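Local coordinates for protein chitosanase (Gynuella sunshinyii YC6258, PDB 6X2Q) that binds a glucosamine oligosaccharide and probably hydrolyses chitosan, at residues A30-L33 and G38-A41; G51-V56 and Q95-A100; W180-L185 and K216-G221; T136-Y141 and D212-L217. All coordinates share one frame; numbering follows the deposited sequence.

Contact 1: A30-L33 and G38-A41; sequences AEVL and GITA
Glu31 and Thr40 sit opposite each other as the hydrogen-bonded pair of an antiparallel hairpin whose strands, 30-32 and 39-41, run at 153° to one another. Glu31 N gives its hydrogen to Thr40 O at 2.9 Å. The return bond, Thr40 N to Glu31 O, is shorter at 2.7 Å. Ala30 and Ala41 form the neighbouring non-hydrogen-bonded pair, their CB atoms 4.1 Å apart.

Ile39 shares the face of these alanines. Its CB lies 4.1 Å from Glu31 O, and CG2 comes closer to that oxygen, at 3.7 Å. CG1, set beside the backbone N by chi1 of -52°, turns instead to Val32 CG2 at 4.2 Å. CD1 continues the chain at the tip, and the side chain as a whole packs against Leu93 and Pro94 of helix 93-100 and against Met53.

Glu31 and Thr40 stand on the opposite face. One water receives from Thr40 OG1 at 2.7 Å and gives to Gly38 O. Leu33, just past the strand, reaches Thr40 there; their side chains cross at about a right angle, Leu33 CD1 touching the threonine CB and OG1. Leu33 and Thr40 both touch a bound glucosamine. The hairpin is thus two-sided: Ile39 and Ala41 pack on the helices, with Val32 at the exposed margin, while the Thr40 side takes the water and the sugar.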
loop_
_atom_site.group_PDB
_atom_site.type_symbol
_atom_site.label_atom_id
_atom_site.label_comp_id
_atom_site.label_asym_id
_atom_site.label_seq_id
_atom_site.Cartn_x
_atom_site.Cartn_y
_atom_site.Cartn_z
ATOM N N ALA A 30 -4.393 -6.626 -12.605
ATOM C CA ALA A 30 -4.033 -7.980 -12.184
ATOM C C ALA A 30 -2.841 -8.436 -13.010
ATOM O O ALA A 30 -2.955 -8.557 -14.233
ATOM C CB ALA A 30 -5.209 -8.942 -12.358
ATOM N N GLU A 31 -1.707 -8.685 -12.352
ATOM C CA GLU A 31 -0.483 -9.019 -13.063
ATOM C C GLU A 31 0.379 -9.930 -12.206
ATOM O O GLU A 31 0.267 -9.956 -10.975
ATOM C CB GLU A 31 0.337 -7.776 -13.433
ATOM C CG GLU A 31 -0.301 -6.814 -14.428
ATOM C CD GLU A 31 -0.423 -7.360 -15.845
ATOM O OE1 GLU A 31 -0.336 -8.592 -16.047
ATOM O OE2 GLU A 31 -0.601 -6.542 -16.772
ATOM N N VAL A 32 1.242 -10.682 -12.889
ATOM C CA VAL A 32 2.351 -11.401 -12.271
ATOM C C VAL A 32 3.587 -10.513 -12.387
ATOM O O VAL A 32 3.919 -10.030 -13.480
ATOM C CB VAL A 32 2.565 -12.767 -12.945
ATOM C CG1 VAL A 32 3.613 -13.588 -12.202
ATOM C CG2 VAL A 32 1.242 -13.514 -13.021
ATOM N N LEU A 33 4.242 -10.249 -11.260
ATOM C CA LEU A 33 5.337 -9.287 -11.232
ATOM C C LEU A 33 6.689 -9.940 -11.002
ATOM O O LEU A 33 7.715 -9.248 -11.054
ATOM C CB LEU A 33 5.082 -8.221 -10.159
ATOM C CG LEU A 33 3.891 -7.299 -10.415
ATOM C CD1 LEU A 33 3.808 -6.226 -9.356
ATOM C CD2 LEU A 33 3.983 -6.683 -11.805
ATOM N N GLY A 38 3.203 -13.953 -6.512
ATOM C CA GLY A 38 2.190 -14.522 -7.390
ATOM C C GLY A 38 1.524 -13.451 -8.219
ATOM O O GLY A 38 2.194 -12.629 -8.862
ATOM N N ILE A 39 0.196 -13.455 -8.209
ATOM C CA ILE A 39 -0.593 -12.432 -8.880
ATOM C C ILE A 39 -0.812 -11.274 -7.916
ATOM O O ILE A 39 -1.219 -11.482 -6.762
ATOM C CB ILE A 39 -1.935 -13.002 -9.365
ATOM C CG1 ILE A 39 -1.700 -14.265 -10.190
ATOM C CG2 ILE A 39 -2.712 -11.943 -10.156
ATOM C CD1 ILE A 39 -2.907 -14.742 -10.971
ATOM N N THR A 40 -0.541 -10.059 -8.390
ATOM C CA THR A 40 -0.805 -8.821 -7.669
ATOM C C THR A 40 -1.987 -8.130 -8.328
ATOM O O THR A 40 -1.979 -7.934 -9.545
ATOM C CB THR A 40 0.423 -7.900 -7.691
ATOM O OG1 THR A 40 1.464 -8.483 -6.900
ATOM C CG2 THR A 40 0.081 -6.503 -7.142
ATOM N N ALA A 41 -2.990 -7.748 -7.532
ATOM C CA ALA A 41 -4.237 -7.259 -8.114
ATOM C C ALA A 41 -4.869 -6.168 -7.258
ATOM O O ALA A 41 -4.662 -6.100 -6.039
ATOM C CB ALA A 41 -5.251 -8.403 -8.310
HETATM O O HOH W 1 2.885 -10.348 -8.245
#

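Contact 2: G51-V56 and Q95-A100; sequences GDMLEV and QRWADA. With GCS (2-amino-2-deoxy-beta-D-glucopyranose), chain B.
Trp97 reaches from helix 93-100 across to the first turn of helix 52-63, and the CZ3 and CH2 atoms of its six-membered ring make the contact. CH2 meets Val56 CG1 at 3.7 Å, the two side chains crossing at about a right angle, and CZ3 meets Met53 CG at 4.0 Å. Both approaches are oblique to the ring. CG of Trp97 stands anti to the backbone N (chi1 -175°), which sends the indole away from its own helix and across to the other. This is the tight part: all three side chains are buried, Phe106 stacks edge-to-face with the indole, and NE1 is bonded to Tyr27 O.

The far side of helix 93-100 is looser: Arg96 and Asp99 are exposed there, though Arg96 NH1 is bonded to Ile68 O. Asp52, the first residue of helix 52-63, faces the sugar. Its OD1 accepts a hydrogen from the glucosamine N2 at 2.8 Å and is also bonded to Tyr118 OH, which itself grips the sugar; OD2 is held by Thr47 N and Thr50 OG1. The carboxylate is therefore fixed from both oxygens. An alanine here takes away the whole carboxylate and would probably leave the sugar amine, Tyr118 OH, Thr50 OG1 and Thr47 N without the group they bond.

Chemically the helix divides its work. Met53 and Val56 give it purely apolar packing against Trp97, while the adjoining Asp52 offers an acidic group suited to an amino sugar, especially if its amine is protonated.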
loop_
_atom_site.group_PDB
_atom_site.type_symbol
_atom_site.label_atom_id
_atom_site.label_comp_id
_atom_site.label_asym_id
_atom_site.label_seq_id
_atom_site.Cartn_x
_atom_site.Cartn_y
_atom_site.Cartn_z
ATOM N N GLY A 51 -2.330 -13.559 1.089
ATOM C CA GLY A 51 -3.644 -13.736 1.728
ATOM C C GLY A 51 -4.647 -12.612 1.562
ATOM O O GLY A 51 -5.776 -12.825 1.937
ATOM N N ASP A 52 -4.270 -11.473 1.002
ATOM C CA ASP A 52 -5.229 -10.344 0.910
ATOM C C ASP A 52 -6.079 -10.508 -0.342
ATOM O O ASP A 52 -7.209 -10.108 -0.316
ATOM C CB ASP A 52 -4.589 -8.979 1.200
ATOM C CG ASP A 52 -3.479 -8.579 0.263
ATOM O OD1 ASP A 52 -3.235 -7.398 0.128
ATOM O OD2 ASP A 52 -2.893 -9.461 -0.313
ATOM N N MET A 53 -5.550 -11.168 -1.364
ATOM C CA MET A 53 -6.367 -11.461 -2.561
ATOM C C MET A 53 -7.457 -12.463 -2.159
ATOM O O MET A 53 -8.569 -12.317 -2.605
ATOM C CB MET A 53 -5.527 -12.033 -3.695
ATOM C CG MET A 53 -6.349 -12.680 -4.751
ATOM S SD MET A 53 -5.403 -13.233 -6.139
ATOM C CE MET A 53 -4.940 -11.685 -6.878
ATOM N N LEU A 54 -7.115 -13.407 -1.295
ATOM C CA LEU A 54 -8.056 -14.424 -0.796
ATOM C C LEU A 54 -9.175 -13.747 -0.007
ATOM O O LEU A 54 -10.295 -14.071 -0.248
ATOM C CB LEU A 54 -7.315 -15.432 0.078
ATOM C CG LEU A 54 -8.226 -16.398 0.822
ATOM C CD1 LEU A 54 -8.859 -17.380 -0.136
ATOM C CD2 LEU A 54 -7.495 -17.133 1.907
ATOM N N GLU A 55 -8.844 -12.834 0.891
ATOM C CA GLU A 55 -9.878 -12.195 1.682
ATOM C C GLU A 55 -10.874 -11.450 0.799
ATOM O O GLU A 55 -12.083 -11.515 1.039
ATOM C CB GLU A 55 -9.260 -11.260 2.706
ATOM C CG GLU A 55 -10.296 -10.762 3.661
ATOM C CD GLU A 55 -9.788 -9.663 4.538
ATOM O OE1 GLU A 55 -10.624 -9.025 5.206
ATOM O OE2 GLU A 55 -8.560 -9.438 4.557
ATOM N N VAL A 56 -10.389 -10.757 -0.236
ATOM C CA VAL A 56 -11.289 -10.027 -1.123
ATOM C C VAL A 56 -12.283 -10.991 -1.769
ATOM O O VAL A 56 -13.506 -10.780 -1.732
ATOM C CB VAL A 56 -10.482 -9.247 -2.178
ATOM C CG1 VAL A 56 -11.390 -8.703 -3.262
ATOM C CG2 VAL A 56 -9.672 -8.107 -1.530
ATOM N N GLN A 95 -7.842 -12.275 -15.863
ATOM C CA GLN A 95 -8.955 -11.789 -16.666
ATOM C C GLN A 95 -10.233 -11.723 -15.846
ATOM O O GLN A 95 -10.993 -10.753 -15.953
ATOM C CB GLN A 95 -9.154 -12.661 -17.906
ATOM C CG GLN A 95 -10.059 -12.008 -18.965
ATOM C CD GLN A 95 -9.368 -10.891 -19.744
ATOM O OE1 GLN A 95 -9.037 -9.845 -19.188
ATOM N NE2 GLN A 95 -9.158 -11.110 -21.046
ATOM N N ARG A 96 -10.464 -12.719 -14.989
ATOM C CA ARG A 96 -11.696 -12.734 -14.203
ATOM C C ARG A 96 -11.718 -11.600 -13.176
ATOM O O ARG A 96 -12.762 -10.967 -12.961
ATOM C CB ARG A 96 -11.859 -14.101 -13.540
ATOM C CG ARG A 96 -11.874 -15.254 -14.552
ATOM C CD ARG A 96 -12.985 -16.258 -14.291
ATOM N NE ARG A 96 -13.102 -17.263 -15.355
ATOM C CZ ARG A 96 -14.015 -18.235 -15.373
ATOM N NH1 ARG A 96 -14.891 -18.350 -14.381
ATOM N NH2 ARG A 96 -14.054 -19.098 -16.382
ATOM N N TRP A 97 -10.569 -11.324 -12.545
ATOM C CA TRP A 97 -10.455 -10.187 -11.634
ATOM C C TRP A 97 -10.801 -8.882 -12.339
ATOM O O TRP A 97 -11.565 -8.062 -11.809
ATOM C CB TRP A 97 -9.045 -10.111 -11.048
ATOM C CG TRP A 97 -8.909 -9.018 -10.017
ATOM C CD1 TRP A 97 -8.808 -7.676 -10.248
ATOM C CD2 TRP A 97 -8.893 -9.186 -8.595
ATOM N NE1 TRP A 97 -8.712 -7.005 -9.058
ATOM C CE2 TRP A 97 -8.767 -7.908 -8.028
ATOM C CE3 TRP A 97 -8.956 -10.299 -7.750
ATOM C CZ2 TRP A 97 -8.717 -7.704 -6.651
ATOM C CZ3 TRP A 97 -8.900 -10.100 -6.383
ATOM C CH2 TRP A 97 -8.781 -8.808 -5.843
ATOM N N ALA A 98 -10.234 -8.667 -13.534
ATOM C CA ALA A 98 -10.584 -7.484 -14.318
ATOM C C ALA A 98 -12.093 -7.410 -14.574
ATOM O O ALA A 98 -12.709 -6.346 -14.439
ATOM C CB ALA A 98 -9.808 -7.484 -15.635
ATOM N N ASP A 99 -12.716 -8.535 -14.931
ATOM C CA ASP A 99 -14.148 -8.486 -15.203
ATOM C C ASP A 99 -14.944 -8.286 -13.916
ATOM O O ASP A 99 -15.874 -7.471 -13.880
ATOM C CB ASP A 99 -14.595 -9.747 -15.943
ATOM C CG ASP A 99 -14.004 -9.837 -17.354
ATOM O OD1 ASP A 99 -13.863 -8.773 -18.006
ATOM O OD2 ASP A 99 -13.697 -10.961 -17.814
ATOM N N ALA A 100 -14.575 -8.997 -12.847
ATOM C CA ALA A 100 -15.244 -8.794 -11.573
ATOM C C ALA A 100 -15.209 -7.320 -11.159
ATOM O O ALA A 100 -16.203 -6.793 -10.654
ATOM C CB ALA A 100 -14.610 -9.683 -10.505
HETATM C C1 GCS B . 1.906 -6.227 -0.291
HETATM C C2 GCS B . 0.794 -7.149 0.168
HETATM C C3 GCS B . 0.809 -7.224 1.668
HETATM C C4 GCS B . 2.138 -7.742 2.192
HETATM C C5 GCS B . 3.209 -7.005 1.382
HETATM C C6 GCS B . 4.635 -7.429 1.601
HETATM N N2 GCS B . -0.491 -6.814 -0.328
HETATM O O1 GCS B . 2.067 -6.032 -1.695
HETATM O O3 GCS B . -0.194 -8.092 2.012
HETATM O O4 GCS B . 2.110 -7.946 3.346
HETATM O O5 GCS B . 2.987 -7.022 -0.005
HETATM O O6 GCS B . 4.781 -8.802 1.741
#

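Contact 3: W180-L185 and K216-G221; sequences WLKTFL and KLLKQG
Leu218 points from the last turn of helix 209-219 into helix 177-193, where its CD2 lodges among Leu181, Lys182 and Leu185. The two leucines Leu181 and Leu218 run past each other in opposite directions, so they meet along their flanks: Leu181 CG is 4.1 Å from Leu218 CD2, and Leu181 CD2 is 4.2 Å from Leu218 CD1. Each has CG anti to its backbone N, chi1 being -179° and 175°, which directs both chains toward the opposite helix.

Leu185, one turn on, comes at a slant and presents CD1 to the same CD2 at 4.2 Å. Lys182 contributes just its base. Its CB lies 3.9 Å from Leu218 CD2, and its backbone N is equally near, which seats the methyl on the helix backbone. Beyond CB the lysine chain bends and carries its amine toward the exposed side. No hydrogen bond crosses the contact, and Leu218 also touches Leu135, so helices 177-193 and 134-147 both pack on it.

The helix ends one residue further on, after Lys219. Gly221 has positive phi, and its N bonds back to Leu218 O at 3.1 Å, while the next amide reaches Leu217 O. These two bonds make a Schellman motif with Gly221 as the C-prime residue: the leucine packs the helix end against its neighbour, and the glycine turns the chain away.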
loop_
_atom_site.group_PDB
_atom_site.type_symbol
_atom_site.label_atom_id
_atom_site.label_comp_id
_atom_site.label_asym_id
_atom_site.label_seq_id
_atom_site.Cartn_x
_atom_site.Cartn_y
_atom_site.Cartn_z
ATOM N N TRP A 180 11.335 12.793 13.108
ATOM C CA TRP A 180 10.928 11.392 13.099
ATOM C C TRP A 180 10.546 10.955 11.695
ATOM O O TRP A 180 10.937 9.873 11.245
ATOM C CB TRP A 180 9.763 11.168 14.061
ATOM C CG TRP A 180 9.421 9.710 14.271
ATOM C CD1 TRP A 180 9.758 8.940 15.346
ATOM C CD2 TRP A 180 8.657 8.863 13.396
ATOM N NE1 TRP A 180 9.266 7.665 15.188
ATOM C CE2 TRP A 180 8.596 7.591 13.996
ATOM C CE3 TRP A 180 8.035 9.053 12.155
ATOM C CZ2 TRP A 180 7.940 6.507 13.397
ATOM C CZ3 TRP A 180 7.378 7.979 11.561
ATOM C CH2 TRP A 180 7.343 6.721 12.181
ATOM N N LEU A 181 9.802 11.805 10.984
ATOM C CA LEU A 181 9.341 11.473 9.642
ATOM C C LEU A 181 10.506 11.384 8.664
ATOM O O LEU A 181 10.528 10.502 7.804
ATOM C CB LEU A 181 8.302 12.502 9.162
ATOM C CG LEU A 181 7.694 12.295 7.759
ATOM C CD1 LEU A 181 7.148 10.880 7.596
ATOM C CD2 LEU A 181 6.630 13.332 7.398
ATOM N N LYS A 182 11.479 12.292 8.769
ATOM C CA LYS A 182 12.607 12.248 7.841
ATOM C C LYS A 182 13.417 10.968 8.032
ATOM O O LYS A 182 13.824 10.316 7.056
ATOM C CB LYS A 182 13.483 13.480 8.032
ATOM C CG LYS A 182 14.364 13.806 6.836
ATOM C CD LYS A 182 15.662 14.427 7.276
ATOM C CE LYS A 182 15.915 15.780 6.596
ATOM N NZ LYS A 182 17.352 16.198 6.757
ATOM N N THR A 183 13.627 10.583 9.287
ATOM C CA THR A 183 14.296 9.330 9.591
ATOM C C THR A 183 13.516 8.139 9.032
ATOM O O THR A 183 14.104 7.214 8.450
ATOM C CB THR A 183 14.463 9.220 11.107
ATOM O OG1 THR A 183 15.163 10.377 11.591
ATOM C CG2 THR A 183 15.238 7.987 11.476
ATOM N N PHE A 184 12.186 8.151 9.184
ATOM C CA PHE A 184 11.372 7.047 8.670
ATOM C C PHE A 184 11.516 6.924 7.159
ATOM O O PHE A 184 11.642 5.823 6.627
ATOM C CB PHE A 184 9.897 7.247 9.047
ATOM C CG PHE A 184 8.970 6.189 8.459
ATOM C CD1 PHE A 184 8.809 4.955 9.086
ATOM C CD2 PHE A 184 8.285 6.425 7.271
ATOM C CE1 PHE A 184 7.965 3.995 8.554
ATOM C CE2 PHE A 184 7.440 5.470 6.738
ATOM C CZ PHE A 184 7.281 4.252 7.375
ATOM N N LEU A 185 11.475 8.049 6.445
ATOM C CA LEU A 185 11.588 7.995 4.994
ATOM C C LEU A 185 12.955 7.459 4.563
ATOM O O LEU A 185 13.043 6.673 3.613
ATOM C CB LEU A 185 11.325 9.378 4.397
ATOM C CG LEU A 185 9.923 9.956 4.653
ATOM C CD1 LEU A 185 9.809 11.385 4.089
ATOM C CD2 LEU A 185 8.836 9.029 4.090
ATOM N N LYS A 216 10.261 15.024 -0.802
ATOM C CA LYS A 216 10.146 16.325 -1.448
ATOM C C LYS A 216 9.046 17.163 -0.783
ATOM O O LYS A 216 9.268 18.330 -0.422
ATOM C CB LYS A 216 9.891 16.121 -2.946
ATOM C CG LYS A 216 9.759 17.397 -3.783
ATOM C CD LYS A 216 9.070 17.135 -5.146
ATOM C CE LYS A 216 7.519 17.128 -5.042
ATOM N NZ LYS A 216 6.831 17.160 -6.387
ATOM N N LEU A 217 7.864 16.560 -0.567
ATOM C CA LEU A 217 6.794 17.253 0.148
ATOM C C LEU A 217 7.250 17.675 1.538
ATOM O O LEU A 217 6.925 18.774 2.001
ATOM C CB LEU A 217 5.540 16.372 0.248
ATOM C CG LEU A 217 4.910 15.923 -1.074
ATOM C CD1 LEU A 217 3.658 15.103 -0.845
ATOM C CD2 LEU A 217 4.606 17.125 -1.958
ATOM N N LEU A 218 8.003 16.812 2.224
ATOM C CA LEU A 218 8.476 17.179 3.552
ATOM C C LEU A 218 9.451 18.351 3.478
ATOM O O LEU A 218 9.347 19.295 4.266
ATOM C CB LEU A 218 9.114 15.974 4.242
ATOM C CG LEU A 218 9.766 16.258 5.601
ATOM C CD1 LEU A 218 8.748 16.861 6.584
ATOM C CD2 LEU A 218 10.368 14.981 6.174
ATOM N N LYS A 219 10.378 18.331 2.511
ATOM C CA LYS A 219 11.359 19.413 2.423
ATOM C C LYS A 219 10.735 20.735 1.987
ATOM O O LYS A 219 11.264 21.804 2.312
ATOM C CB LYS A 219 12.493 19.040 1.466
ATOM C CG LYS A 219 13.711 18.481 2.181
ATOM C CD LYS A 219 14.285 17.302 1.440
ATOM C CE LYS A 219 15.013 17.748 0.191
ATOM N NZ LYS A 219 15.952 16.666 -0.268
ATOM N N GLN A 220 9.649 20.696 1.226
ATOM C CA GLN A 220 8.958 21.912 0.833
ATOM C C GLN A 220 7.965 22.395 1.882
ATOM O O GLN A 220 7.229 23.355 1.631
ATOM C CB GLN A 220 8.245 21.699 -0.497
ATOM C CG GLN A 220 9.195 21.425 -1.632
ATOM C CD GLN A 220 8.465 21.060 -2.892
ATOM O OE1 GLN A 220 7.351 20.535 -2.843
ATOM N NE2 GLN A 220 9.083 21.326 -4.033
ATOM N N GLY A 221 7.926 21.755 3.046
ATOM C CA GLY A 221 7.034 22.192 4.096
ATOM C C GLY A 221 5.570 21.870 3.884
ATOM O O GLY A 221 4.729 22.390 4.624
#

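Contact 4: T136-Y141 and D212-L217; sequences TLLALY and DSLMKL
Leu214 spreads its two methyls over Leu138 and Ala139, and these apolar touches carry the contact between helices 134-147 and 209-219. CD2 goes to Leu138, lying 3.8 Å from Leu138 CD2 and 4.0 Å from its CG. CD1 goes to Ala139, 4.0 Å from the alanine CA and 4.1 Å from its CB, so that one methyl rests partly on the helix backbone. Leu214 keeps CG beside its backbone N (chi1 -60°), and the fork of the side chain thereby faces both partners. Because Ala139 is small, the helices come close: its CA is 6.9 Å from that of Leu214.

Polar bonds hold the two helices in other directions. Asp212 makes a salt bridge with Lys189 of helix 177-193, Ser213 OG bonds to Thr233 OG1, and Thr136 OG1 bonds to Glu177. None of them joins the two segments, which meet by dispersion alone.

Further packing surrounds the pair, with Leu138 resting on Ala11 of helix 5-20 and Ala139 on Leu181. An alanine in place of Leu214 loses CG and both methyls and would probably open a gap over Ala139 and take a packing partner from Leu138. The side chain of Leu138 lies about 13 Å from a bound glucosamine. Such close, apolar leucine-to-alanine packing is one of the buried helix-helix contacts in the largely helical fold of this lysozyme-clan family.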
loop_
_atom_site.group_PDB
_atom_site.type_symbol
_atom_site.label_atom_id
_atom_site.label_comp_id
_atom_site.label_asym_id
_atom_site.label_seq_id
_atom_site.Cartn_x
_atom_site.Cartn_y
_atom_site.Cartn_z
ATOM N N THR A 136 2.791 12.759 7.493
ATOM C CA THR A 136 3.184 11.553 8.221
ATOM C C THR A 136 2.144 10.437 8.068
ATOM O O THR A 136 2.502 9.261 7.920
ATOM C CB THR A 136 3.406 11.893 9.696
ATOM O OG1 THR A 136 4.250 13.030 9.768
ATOM C CG2 THR A 136 4.097 10.754 10.452
ATOM N N LEU A 137 0.851 10.786 8.096
ATOM C CA LEU A 137 -0.192 9.777 7.915
ATOM C C LEU A 137 -0.123 9.172 6.520
ATOM O O LEU A 137 -0.264 7.953 6.351
ATOM C CB LEU A 137 -1.577 10.392 8.164
ATOM C CG LEU A 137 -2.095 10.488 9.609
ATOM C CD1 LEU A 137 -1.019 10.935 10.585
ATOM C CD2 LEU A 137 -3.320 11.417 9.712
ATOM N N LEU A 138 0.092 10.014 5.513
ATOM C CA LEU A 138 0.221 9.523 4.155
ATOM C C LEU A 138 1.416 8.580 4.045
ATOM O O LEU A 138 1.300 7.476 3.498
ATOM C CB LEU A 138 0.352 10.717 3.209
ATOM C CG LEU A 138 0.703 10.371 1.764
ATOM C CD1 LEU A 138 -0.415 9.553 1.126
ATOM C CD2 LEU A 138 0.954 11.642 0.982
ATOM N N ALA A 139 2.549 8.971 4.632
ATOM C CA ALA A 139 3.750 8.145 4.568
ATOM C C ALA A 139 3.535 6.808 5.254
ATOM O O ALA A 139 3.996 5.772 4.763
ATOM C CB ALA A 139 4.927 8.880 5.204
ATOM N N LEU A 140 2.841 6.804 6.396
ATOM C CA LEU A 140 2.565 5.520 7.038
ATOM C C LEU A 140 1.597 4.685 6.218
ATOM O O LEU A 140 1.700 3.452 6.198
ATOM C CB LEU A 140 2.001 5.733 8.441
ATOM C CG LEU A 140 2.966 6.407 9.409
ATOM C CD1 LEU A 140 2.212 6.856 10.673
ATOM C CD2 LEU A 140 4.121 5.499 9.755
ATOM N N TYR A 141 0.659 5.335 5.539
ATOM C CA TYR A 141 -0.357 4.595 4.800
ATOM C C TYR A 141 0.234 3.984 3.534
ATOM O O TYR A 141 -0.023 2.814 3.212
ATOM C CB TYR A 141 -1.509 5.529 4.479
ATOM C CG TYR A 141 -2.625 4.946 3.650
ATOM C CD1 TYR A 141 -3.109 3.664 3.875
ATOM C CD2 TYR A 141 -3.219 5.711 2.656
ATOM C CE1 TYR A 141 -4.154 3.162 3.112
ATOM C CE2 TYR A 141 -4.245 5.232 1.899
ATOM C CZ TYR A 141 -4.714 3.959 2.122
ATOM O OH TYR A 141 -5.745 3.508 1.337
ATOM N N ASP A 212 11.160 9.360 -2.408
ATOM C CA ASP A 212 11.660 10.674 -2.803
ATOM C C ASP A 212 10.526 11.686 -2.885
ATOM O O ASP A 212 10.683 12.831 -2.458
ATOM C CB ASP A 212 12.403 10.596 -4.145
ATOM C CG ASP A 212 13.663 9.721 -4.087
ATOM O OD1 ASP A 212 14.282 9.592 -2.999
ATOM O OD2 ASP A 212 14.024 9.141 -5.140
ATOM N N SER A 213 9.362 11.282 -3.407
ATOM C CA SER A 213 8.249 12.234 -3.501
ATOM C C SER A 213 7.758 12.661 -2.118
ATOM O O SER A 213 7.507 13.846 -1.878
ATOM C CB SER A 213 7.098 11.634 -4.302
ATOM O OG SER A 213 7.462 11.457 -5.657
ATOM N N LEU A 214 7.606 11.712 -1.191
ATOM C CA LEU A 214 7.229 12.090 0.165
ATOM C C LEU A 214 8.294 12.971 0.814
ATOM O O LEU A 214 7.968 13.900 1.564
ATOM C CB LEU A 214 6.983 10.836 0.998
ATOM C CG LEU A 214 5.882 9.880 0.520
ATOM C CD1 LEU A 214 5.990 8.525 1.225
ATOM C CD2 LEU A 214 4.521 10.498 0.744
ATOM N N MET A 215 9.574 12.673 0.569
ATOM C CA MET A 215 10.646 13.517 1.086
ATOM C C MET A 215 10.583 14.922 0.489
ATOM O O MET A 215 10.839 15.912 1.184
ATOM C CB MET A 215 12.009 12.872 0.805
ATOM C CG MET A 215 13.181 13.646 1.368
ATOM S SD MET A 215 13.243 13.562 3.173
ATOM C CE MET A 215 13.866 11.898 3.434
ATOM N N LYS A 216 10.261 15.024 -0.802
ATOM C CA LYS A 216 10.146 16.325 -1.448
ATOM C C LYS A 216 9.046 17.163 -0.783
ATOM O O LYS A 216 9.268 18.330 -0.422
ATOM C CB LYS A 216 9.891 16.121 -2.946
ATOM C CG LYS A 216 9.759 17.397 -3.783
ATOM C CD LYS A 216 9.070 17.135 -5.146
ATOM C CE LYS A 216 7.519 17.128 -5.042
ATOM N NZ LYS A 216 6.831 17.160 -6.387
ATOM N N LEU A 217 7.864 16.560 -0.567
ATOM C CA LEU A 217 6.794 17.253 0.148
ATOM C C LEU A 217 7.250 17.675 1.538
ATOM O O LEU A 217 6.925 18.774 2.001
ATOM C CB LEU A 217 5.540 16.372 0.248
ATOM C CG LEU A 217 4.910 15.923 -1.074
ATOM C CD1 LEU A 217 3.658 15.103 -0.845
ATOM C CD2 LEU A 217 4.606 17.125 -1.958
#

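Contacts 1 and 2 lie on one side of the chain's centre, contacts 3 and 4 on the other; contacts 2 and 4 have centres 28 Å apart. Within each pair the contacts join: Ala41 CB rests on Trp97 CE2 at 3.6 Å, linking the hairpin to the helices of contact 2, while contacts 3 and 4 both use helix 209-219 and meet where Leu181 CD1 packs on Ala139 CB at 3.8 Å. Contacts 2 and 4 are buried; contacts 1 and 3 are partly open. Only contact 1 crosses its gap with hydrogen bonds, the helix pairs being apolar. Sugar contacts belong to contacts 1 and 2.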